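Local coordinates for elicitor protein Hrip2 (PDB 5FID), which acts as a protein elicitor of the rice blast fungus Magnaporthe oryzae, presumably triggering defence responses in plants, at the interface of chains A and B. Sequence-based numbering; all coordinates share one arbitrary frame. Chains: chain A/B, Elicitor protein Hrip2.

Contact 1: the interface of chains A and B. Residues chain A 68, 70, 77, 122-124; chain B 68-70, 72, 75, 77, 122-124.
Extended backbones of strand 123-126 from both copies of this Bys1-family protein run antiparallel across the local two-fold, A:Tyr123 bridging to B:Tyr123. The pairing is reciprocal: B:Gly124 N donates to A:Val122 O at 2.9 Å (144° at H), and A:Gly124 N returns the same bond to B:Val122 O. Both donors stand above the carbonyl plane, so neither bond follows a lone pair. Water 1 extends the ladder, joining A:Gly124 O to B:Val122 N.

Beside this bridge A:Tyr77 and B:Tyr77 reach towards each other tip to tip and stack, centroids 3.6 Å apart and planes 14° from parallel. Each CG lies anti to its own carbonyl carbon, beside the backbone N. The rings overlap head to tail, A:Tyr77 CE1 lying over the CG end of the B:Tyr77 ring, offset toward the rim. B:Ser70 OG is hydrogen-bonded to B:Tyr77 OH at 2.7 Å, which should restrain that ring's tip, while B:Ser70 CB packs 3.5 Å from A:Tyr77 CE2. B:Ser68 OG donates a weak hydrogen bond to A:Tyr77 OH at 3.3 Å.

A:Val122 crosses the side chains of B:Tyr75 and B:Tyr77 obliquely. Its CG1, anti to the backbone N (chi1 -179°), meets the B:Tyr77 ring at the edge, in plane, and its CG2 touches B:Tyr75 CE2 at 3.7 Å. The side chains of A:Tyr123 and B:Tyr123 lie side by side, pointing the same way, but do not stack: B:Tyr123 CD1 comes to the edge of the A:Tyr123 ring, in its plane, 3.7 Å from A:Tyr123 CD1.

Contact 2: the interface of chains A and B. Residues chain A 72-73, 75; chain B 23, 47, 68, 79, 120, 122.
Polar contact across this flank of the interface between two Bys1-family chains converges on the phenol of A:Tyr75. A:Tyr75 OH donates to the carboxylate oxygen B:Glu79 OE1 at 2.8 Å and accepts from the ammonium group B:Lys120 NZ at 2.9 Å, so its oxygen is gripped from two sides. B:Lys120 NZ also forms a salt bridge with B:Glu79 OE2 at 2.7 Å, closing a triangle of three groups. Both carboxylate oxygens use their syn lone pairs, and the phenol ring is turned 61° from the carboxylate plane. B:Glu79 reaches the site extended, with CG anti to the backbone N (chi1 176°), whereas B:Lys120 bends at chi2 and chi3 and meets the tyrosine at about a right angle. The neighbouring ammonium charge may make the phenol more acidic, an effect the carboxylate would oppose.

Apolar contact is led by A:Pro73, which follows a cis peptide bond. Its CD sits over the centre of the B:Tyr23 ring face, 3.5 Å from the centroid, in a CH-pi contact. The same CD reaches B:Ser68 CB at 3.6 Å. On its own side, A:Pro73 CB sits over the centre of one face of the A:Tyr75 ring, which should limit that ring's rotation, and A:Tyr75 CE2 packs against B:Val122 CG2.

Water completes the seam: water 2 links A:Asn72 O to B:Ser47 O, and water 3 lies 2.5 Å from B:Tyr23 O and also contacts A:Asn72 OD1.

In the fold, A:Asn72 and A:Pro73 occupy the loop connecting strands 63-69 and 75-81, and A:Tyr75 begins the second strand. The facing surface combines strand residues B:Ser68 and B:Glu79 with loop residues B:Tyr23, B:Ser47, B:Lys120 and B:Val122.

Contact 1: the interface of chains A and B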
loop_
_atom_site.group_PDB
_atom_site.type_symbol
_atom_site.label_atom_id
_atom_site.label_comp_id
_atom_site.label_asym_id
_atom_site.label_seq_id
_atom_site.Cartn_x
_atom_site.Cartn_y
_atom_site.Cartn_z
ATOM N N SER A 68 -7.231 3.400 -6.131
ATOM C CA SER A 68 -8.443 3.705 -5.377
ATOM C C SER A 68 -8.068 4.721 -4.301
ATOM O O SER A 68 -6.892 5.015 -4.118
ATOM C CB SER A 68 -9.031 2.438 -4.761
ATOM O OG SER A 68 -8.250 1.995 -3.662
ATOM N N SER A 70 -9.167 6.523 -0.171
ATOM C CA SER A 70 -9.980 6.461 1.034
ATOM C C SER A 70 -9.890 7.780 1.793
ATOM O O SER A 70 -9.063 8.633 1.478
ATOM C CB SER A 70 -9.547 5.282 1.926
ATOM O OG SER A 70 -8.349 5.543 2.659
ATOM N N TYR A 77 -4.312 4.748 -3.229
ATOM C CA TYR A 77 -3.634 3.467 -3.351
ATOM C C TYR A 77 -3.409 3.162 -4.828
ATOM O O TYR A 77 -4.234 3.515 -5.663
ATOM C CB TYR A 77 -4.471 2.374 -2.684
ATOM C CG TYR A 77 -4.785 2.658 -1.219
ATOM C CD1 TYR A 77 -3.829 2.461 -0.228
ATOM C CD2 TYR A 77 -6.030 3.128 -0.831
ATOM C CE1 TYR A 77 -4.119 2.718 1.115
ATOM C CE2 TYR A 77 -6.316 3.393 0.500
ATOM C CZ TYR A 77 -5.363 3.182 1.464
ATOM O OH TYR A 77 -5.660 3.442 2.788
ATOM N N VAL A 122 0.983 -3.377 -3.493
ATOM C CA VAL A 122 0.039 -2.277 -3.565
ATOM C C VAL A 122 0.562 -1.252 -2.583
ATOM O O VAL A 122 0.934 -1.615 -1.473
ATOM C CB VAL A 122 -1.381 -2.751 -3.161
ATOM C CG1 VAL A 122 -2.398 -1.615 -3.252
ATOM C CG2 VAL A 122 -1.824 -3.896 -4.046
ATOM N N TYR A 123 0.636 0.012 -2.995
ATOM C CA TYR A 123 1.166 1.055 -2.124
ATOM C C TYR A 123 0.164 2.169 -1.869
ATOM O O TYR A 123 -0.677 2.459 -2.727
ATOM C CB TYR A 123 2.459 1.648 -2.692
ATOM C CG TYR A 123 3.543 0.629 -2.928
ATOM C CD1 TYR A 123 4.088 -0.093 -1.879
ATOM C CD2 TYR A 123 4.033 0.399 -4.197
ATOM C CE1 TYR A 123 5.091 -1.028 -2.095
ATOM C CE2 TYR A 123 5.031 -0.534 -4.421
ATOM C CZ TYR A 123 5.550 -1.244 -3.368
ATOM O OH TYR A 123 6.544 -2.164 -3.596
ATOM N N GLY A 124 0.268 2.779 -0.687
ATOM C CA GLY A 124 -0.538 3.932 -0.318
ATOM C C GLY A 124 0.288 5.207 -0.168
ATOM O O GLY A 124 1.487 5.162 0.129
ATOM N N SER B 68 -6.073 -0.205 7.553
ATOM C CA SER B 68 -7.185 0.543 6.963
ATOM C C SER B 68 -7.743 -0.123 5.713
ATOM O O SER B 68 -7.257 -1.173 5.282
ATOM C CB SER B 68 -6.775 1.973 6.630
ATOM O OG SER B 68 -5.698 1.993 5.723
ATOM N N PHE B 69 -8.769 0.501 5.139
ATOM C CA PHE B 69 -9.467 -0.044 3.980
ATOM C C PHE B 69 -9.754 1.060 2.970
ATOM O O PHE B 69 -9.619 2.236 3.288
ATOM C CB PHE B 69 -10.762 -0.709 4.438
ATOM C CG PHE B 69 -10.573 -1.631 5.606
ATOM C CD1 PHE B 69 -10.890 -1.220 6.891
ATOM C CD2 PHE B 69 -10.044 -2.901 5.424
ATOM C CE1 PHE B 69 -10.704 -2.068 7.974
ATOM C CE2 PHE B 69 -9.854 -3.753 6.501
ATOM C CZ PHE B 69 -10.184 -3.332 7.782
ATOM N N SER B 70 -10.138 0.680 1.752
ATOM C CA SER B 70 -10.334 1.649 0.674
ATOM C C SER B 70 -11.652 1.416 -0.049
ATOM O O SER B 70 -12.445 0.563 0.362
ATOM C CB SER B 70 -9.196 1.548 -0.343
ATOM O OG SER B 70 -9.142 0.248 -0.914
ATOM N N ASN B 72 -11.906 0.103 -3.212
ATOM C CA ASN B 72 -11.644 -1.280 -3.606
ATOM C C ASN B 72 -11.847 -2.225 -2.420
ATOM O O ASN B 72 -10.993 -2.325 -1.530
ATOM C CB ASN B 72 -10.224 -1.407 -4.163
ATOM C CG ASN B 72 -9.863 -2.830 -4.552
ATOM O OD1 ASN B 72 -10.688 -3.741 -4.496
ATOM N ND2 ASN B 72 -8.619 -3.021 -4.968
ATOM N N TYR B 75 -9.182 -5.132 -0.617
ATOM C CA TYR B 75 -7.888 -4.974 0.076
ATOM C C TYR B 75 -7.933 -4.393 1.498
ATOM O O TYR B 75 -8.817 -3.596 1.841
ATOM C CB TYR B 75 -6.924 -4.090 -0.740
ATOM C CG TYR B 75 -6.515 -4.608 -2.105
ATOM C CD1 TYR B 75 -6.785 -5.906 -2.501
ATOM C CD2 TYR B 75 -5.859 -3.777 -3.002
ATOM C CE1 TYR B 75 -6.409 -6.364 -3.764
ATOM C CE2 TYR B 75 -5.476 -4.222 -4.250
ATOM C CZ TYR B 75 -5.747 -5.513 -4.627
ATOM O OH TYR B 75 -5.362 -5.932 -5.882
ATOM N N TYR B 77 -5.022 -2.461 4.194
ATOM C CA TYR B 77 -3.752 -1.759 4.060
ATOM C C TYR B 77 -3.102 -1.545 5.415
ATOM O O TYR B 77 -3.773 -1.167 6.380
ATOM C CB TYR B 77 -3.969 -0.406 3.379
ATOM C CG TYR B 77 -4.687 -0.500 2.056
ATOM C CD1 TYR B 77 -6.062 -0.393 1.992
ATOM C CD2 TYR B 77 -3.990 -0.695 0.872
ATOM C CE1 TYR B 77 -6.736 -0.478 0.776
ATOM C CE2 TYR B 77 -4.660 -0.770 -0.357
ATOM C CZ TYR B 77 -6.033 -0.663 -0.388
ATOM O OH TYR B 77 -6.721 -0.733 -1.583
ATOM N N VAL B 122 2.887 2.201 2.865
ATOM C CA VAL B 122 1.611 1.622 3.228
ATOM C C VAL B 122 1.394 0.521 2.217
ATOM O O VAL B 122 1.419 0.781 1.021
ATOM C CB VAL B 122 0.491 2.654 3.094
ATOM C CG1 VAL B 122 -0.842 2.031 3.463
ATOM C CG2 VAL B 122 0.790 3.873 3.976
ATOM N N TYR B 123 1.210 -0.708 2.691
ATOM C CA TYR B 123 1.153 -1.863 1.794
ATOM C C TYR B 123 -0.262 -2.417 1.765
ATOM O O TYR B 123 -0.957 -2.403 2.785
ATOM C CB TYR B 123 2.115 -2.958 2.268
ATOM C CG TYR B 123 3.570 -2.539 2.330
ATOM C CD1 TYR B 123 4.040 -1.466 1.593
ATOM C CD2 TYR B 123 4.473 -3.228 3.121
ATOM C CE1 TYR B 123 5.379 -1.084 1.650
ATOM C CE2 TYR B 123 5.810 -2.853 3.183
ATOM C CZ TYR B 123 6.255 -1.781 2.450
ATOM O OH TYR B 123 7.589 -1.410 2.519
ATOM N N GLY B 124 -0.691 -2.914 0.607
ATOM C CA GLY B 124 -2.020 -3.494 0.482
ATOM C C GLY B 124 -1.993 -5.006 0.340
ATOM O O GLY B 124 -0.987 -5.564 -0.101
HETATM O O HOH W 1 3.735 3.622 0.294
#

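Contact 2: the interface of chains A and B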
loop_
_atom_site.group_PDB
_atom_site.type_symbol
_atom_site.label_atom_id
_atom_site.label_comp_id
_atom_site.label_asym_id
_atom_site.label_seq_id
_atom_site.Cartn_x
_atom_site.Cartn_y
_atom_site.Cartn_z
ATOM N N ASN A 72 -9.739 9.069 5.985
ATOM C CA ASN A 72 -9.467 8.546 7.325
ATOM C C ASN A 72 -8.971 7.097 7.322
ATOM O O ASN A 72 -9.683 6.186 7.750
ATOM C CB ASN A 72 -10.708 8.673 8.208
ATOM C CG ASN A 72 -11.218 10.097 8.288
ATOM O OD1 ASN A 72 -10.446 11.045 8.471
ATOM N ND2 ASN A 72 -12.526 10.257 8.134
ATOM N N PRO A 73 -7.735 6.874 6.858
ATOM C CA PRO A 73 -6.775 7.905 6.453
ATOM C C PRO A 73 -7.003 8.386 5.017
ATOM O O PRO A 73 -7.512 7.639 4.170
ATOM C CB PRO A 73 -5.439 7.180 6.562
ATOM C CG PRO A 73 -5.779 5.754 6.217
ATOM C CD PRO A 73 -7.166 5.515 6.768
ATOM N N TYR A 75 -5.678 8.487 2.080
ATOM C CA TYR A 75 -4.632 7.904 1.241
ATOM C C TYR A 75 -5.172 7.531 -0.133
ATOM O O TYR A 75 -6.353 7.180 -0.282
ATOM C CB TYR A 75 -4.093 6.609 1.848
ATOM C CG TYR A 75 -3.303 6.736 3.132
ATOM C CD1 TYR A 75 -2.796 7.962 3.563
ATOM C CD2 TYR A 75 -3.032 5.609 3.895
ATOM C CE1 TYR A 75 -2.051 8.047 4.742
ATOM C CE2 TYR A 75 -2.288 5.689 5.078
ATOM C CZ TYR A 75 -1.802 6.911 5.487
ATOM O OH TYR A 75 -1.074 6.985 6.660
ATOM N N TYR B 23 -9.597 4.749 13.224
ATOM C CA TYR B 23 -9.406 5.776 12.201
ATOM C C TYR B 23 -10.620 6.687 12.019
ATOM O O TYR B 23 -10.487 7.797 11.512
ATOM C CB TYR B 23 -9.026 5.127 10.871
ATOM C CG TYR B 23 -7.556 5.228 10.512
ATOM C CD1 TYR B 23 -6.900 6.451 10.506
ATOM C CD2 TYR B 23 -6.832 4.097 10.157
ATOM C CE1 TYR B 23 -5.556 6.543 10.154
ATOM C CE2 TYR B 23 -5.484 4.179 9.809
ATOM C CZ TYR B 23 -4.859 5.406 9.804
ATOM O OH TYR B 23 -3.525 5.498 9.462
ATOM N N SER B 47 -13.543 0.775 11.054
ATOM C CA SER B 47 -13.028 1.963 10.385
ATOM C C SER B 47 -11.528 1.904 10.114
ATOM O O SER B 47 -10.972 2.819 9.503
ATOM C CB SER B 47 -13.315 3.200 11.242
ATOM O OG SER B 47 -12.666 3.121 12.521
ATOM N N SER B 68 -6.073 -0.205 7.553
ATOM C CA SER B 68 -7.185 0.543 6.963
ATOM C C SER B 68 -7.743 -0.123 5.713
ATOM O O SER B 68 -7.257 -1.173 5.282
ATOM C CB SER B 68 -6.775 1.973 6.630
ATOM O OG SER B 68 -5.698 1.993 5.723
ATOM N N GLU B 79 0.545 -0.377 7.821
ATOM C CA GLU B 79 1.614 0.605 7.844
ATOM C C GLU B 79 2.358 0.494 9.156
ATOM O O GLU B 79 1.741 0.515 10.230
ATOM C CB GLU B 79 1.032 2.018 7.686
ATOM C CG GLU B 79 2.054 3.149 7.795
ATOM C CD GLU B 79 1.454 4.515 7.505
ATOM O OE1 GLU B 79 0.209 4.637 7.563
ATOM O OE2 GLU B 79 2.216 5.478 7.221
ATOM N N LYS B 120 6.442 7.611 2.740
ATOM C CA LYS B 120 5.373 6.805 3.309
ATOM C C LYS B 120 5.391 5.402 2.724
ATOM O O LYS B 120 5.625 5.212 1.520
ATOM C CB LYS B 120 4.018 7.471 3.058
ATOM C CG LYS B 120 3.878 8.820 3.753
ATOM C CD LYS B 120 3.509 8.654 5.240
ATOM C CE LYS B 120 2.038 8.259 5.376
ATOM N NZ LYS B 120 1.624 8.116 6.804
ATOM N N VAL B 122 2.887 2.201 2.865
ATOM C CA VAL B 122 1.611 1.622 3.228
ATOM C C VAL B 122 1.394 0.521 2.217
ATOM O O VAL B 122 1.419 0.781 1.021
ATOM C CB VAL B 122 0.491 2.654 3.094
ATOM C CG1 VAL B 122 -0.842 2.031 3.463
ATOM C CG2 VAL B 122 0.790 3.873 3.976
HETATM O O HOH W 2 -11.959 5.332 8.618
HETATM O O HOH W 3 -8.889 9.709 10.988
#

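The C-alpha centres of contact 1 and contact 2 lie about 8 Å apart, and B:Ser68 and B:Val122 belong to both. Strands 63-69 and 75-81 and the loop joining them also feed both patches, so contact 2 continues outward from the paired strands and stacked rings of contact 1. The two-fold symmetry of the interface gives contact 2 a twin with the chains exchanged, so Tyr75 of each chain lies at the partner's Val122, linking the two patches. Together they make a continuous surface in the deposited dimer, which may or may not be the form the protein takes in solution.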